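Local coordinates for protein KLLA0B12012p (PDB 6Y3P) that probably binds ATP and a metal ion through its C-terminal ATP-grasp domain, of the tubulin-tyrosine ligase family, and, as Pby1, directly partners the decapping enzyme Dcp2, at residues A8-T13 and P377-P382. Numbering follows the deposited sequence.
Sequences AQIVLT and PMFNLP
Phe379 reaches from the loop after helix 357-375 to the start of strand 8-12, where its ring meets Ala8, Gln9 and Ile10 and carries the whole contact. Ala8 points its methyl at the ring edge, near the ring plane, with CB 3.5 Å from Phe379 CD2. Ile10 arrives obliquely through its longer branch, CG1 lying 3.7 Å from Phe379 CZ. That branch sits beside the backbone N of Ile10 (chi1 -74°), which turns it to the ring.

The polar part comes from the backbone: Gln9 O lies 3.3 Å from Phe379 CZ, again at the ring edge, a close approach of a carbonyl oxygen to aromatic C-H and no classical hydrogen bond. Strand 8-12 is an inner strand of a four-stranded parallel sheet, between strands 37-38 and 48-52, so the ring packs the loop after helix 357-375, late in this ATP-grasp domain, against a sheet whose strands come from the start of the chain. Leu48 and Phe50 of strand 48-52 and Leu32 also touch Phe379, and Val35 packs on both Ala8 and Ile10. Within the loop, a weak hydrogen bond (3.3 Å) runs from Asn380 N back to Pro377 O, spanning Met378 and Phe379.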
loop_
_atom_site.group_PDB
_atom_site.type_symbol
_atom_site.label_atom_id
_atom_site.label_comp_id
_atom_site.label_asym_id
_atom_site.label_seq_id
_atom_site.Cartn_x
_atom_site.Cartn_y
_atom_site.Cartn_z
ATOM N N ALA A 8 3.880 -29.618 15.339
ATOM C CA ALA A 8 4.191 -28.343 14.726
ATOM C C ALA A 8 5.356 -28.428 13.733
ATOM O O ALA A 8 6.268 -29.248 13.900
ATOM C CB ALA A 8 4.502 -27.349 15.820
ATOM N N GLN A 9 5.314 -27.555 12.704
ATOM C CA GLN A 9 6.281 -27.465 11.612
ATOM C C GLN A 9 6.257 -26.049 10.990
ATOM O O GLN A 9 5.186 -25.463 10.875
ATOM C CB GLN A 9 5.901 -28.529 10.576
ATOM C CG GLN A 9 6.827 -28.675 9.395
ATOM C CD GLN A 9 6.420 -29.889 8.611
ATOM O OE1 GLN A 9 5.252 -30.053 8.216
ATOM N NE2 GLN A 9 7.378 -30.780 8.398
ATOM N N ILE A 10 7.443 -25.502 10.624
ATOM C CA ILE A 10 7.630 -24.196 9.976
ATOM C C ILE A 10 8.423 -24.441 8.691
ATOM O O ILE A 10 9.508 -25.000 8.761
ATOM C CB ILE A 10 8.300 -23.119 10.900
ATOM C CG1 ILE A 10 7.319 -22.587 11.963
ATOM C CG2 ILE A 10 8.857 -21.925 10.081
ATOM C CD1 ILE A 10 7.991 -21.968 13.221
ATOM N N VAL A 11 7.889 -23.999 7.532
ATOM C CA VAL A 11 8.498 -24.150 6.200
ATOM C C VAL A 11 8.872 -22.758 5.655
ATOM O O VAL A 11 8.000 -21.909 5.475
ATOM C CB VAL A 11 7.578 -24.930 5.205
ATOM C CG1 VAL A 11 8.256 -25.121 3.855
ATOM C CG2 VAL A 11 7.125 -26.274 5.771
ATOM N N LEU A 12 10.161 -22.530 5.399
ATOM C CA LEU A 12 10.695 -21.262 4.885
ATOM C C LEU A 12 11.324 -21.524 3.522
ATOM O O LEU A 12 12.478 -21.925 3.460
ATOM C CB LEU A 12 11.725 -20.701 5.888
ATOM C CG LEU A 12 12.271 -19.270 5.684
ATOM C CD1 LEU A 12 11.144 -18.227 5.601
ATOM C CD2 LEU A 12 13.231 -18.907 6.822
ATOM N N THR A 13 10.541 -21.345 2.445
ATOM C CA THR A 13 10.930 -21.618 1.045
ATOM C C THR A 13 11.561 -20.413 0.332
ATOM O O THR A 13 11.906 -20.491 -0.853
ATOM C CB THR A 13 9.749 -22.189 0.245
ATOM O OG1 THR A 13 8.690 -21.231 0.211
ATOM C CG2 THR A 13 9.262 -23.516 0.800
ATOM N N PRO A 377 0.337 -17.648 17.948
ATOM C CA PRO A 377 -1.037 -18.142 18.161
ATOM C C PRO A 377 -1.565 -19.222 17.197
ATOM O O PRO A 377 -2.483 -19.955 17.567
ATOM C CB PRO A 377 -1.874 -16.865 18.070
ATOM C CG PRO A 377 -0.966 -15.803 18.465
ATOM C CD PRO A 377 0.314 -16.178 17.802
ATOM N N MET A 378 -0.992 -19.354 15.993
ATOM C CA MET A 378 -1.460 -20.403 15.089
ATOM C C MET A 378 -0.826 -21.750 15.458
ATOM O O MET A 378 -1.254 -22.784 14.957
ATOM C CB MET A 378 -1.346 -20.048 13.581
ATOM C CG MET A 378 -0.203 -19.124 13.194
ATOM S SD MET A 378 -0.190 -18.524 11.476
ATOM C CE MET A 378 -1.890 -17.750 11.377
ATOM N N PHE A 379 0.124 -21.735 16.412
ATOM C CA PHE A 379 0.785 -22.921 16.953
ATOM C C PHE A 379 0.296 -23.156 18.391
ATOM O O PHE A 379 0.933 -23.883 19.153
ATOM C CB PHE A 379 2.309 -22.726 16.905
ATOM C CG PHE A 379 2.866 -22.883 15.515
ATOM C CD1 PHE A 379 2.866 -21.820 14.626
ATOM C CD2 PHE A 379 3.382 -24.097 15.089
ATOM C CE1 PHE A 379 3.352 -21.981 13.332
ATOM C CE2 PHE A 379 3.851 -24.261 13.785
ATOM C CZ PHE A 379 3.839 -23.201 12.920
ATOM N N ASN A 380 -0.842 -22.514 18.748
ATOM C CA ASN A 380 -1.514 -22.545 20.050
ATOM C C ASN A 380 -0.645 -21.963 21.205
ATOM O O ASN A 380 -0.916 -22.216 22.385
ATOM C CB ASN A 380 -2.066 -23.953 20.382
ATOM C CG ASN A 380 -3.097 -23.968 21.497
ATOM O OD1 ASN A 380 -3.979 -23.099 21.583
ATOM N ND2 ASN A 380 -2.983 -24.937 22.405
ATOM N N LEU A 381 0.355 -21.130 20.854
ATOM C CA LEU A 381 1.239 -20.443 21.803
ATOM C C LEU A 381 0.716 -19.017 22.056
ATOM O O LEU A 381 0.331 -18.347 21.097
ATOM C CB LEU A 381 2.690 -20.404 21.289
ATOM C CG LEU A 381 3.320 -21.761 20.946
ATOM C CD1 LEU A 381 4.648 -21.597 20.211
ATOM C CD2 LEU A 381 3.510 -22.608 22.193
ATOM N N PRO A 382 0.660 -18.537 23.326
ATOM C CA PRO A 382 0.135 -17.177 23.573
ATOM C C PRO A 382 0.891 -16.039 22.873
ATOM O O PRO A 382 2.123 -16.054 22.837
ATOM C CB PRO A 382 0.210 -17.028 25.103
ATOM C CG PRO A 382 1.186 -18.063 25.554
ATOM C CD PRO A 382 1.044 -19.205 24.588
#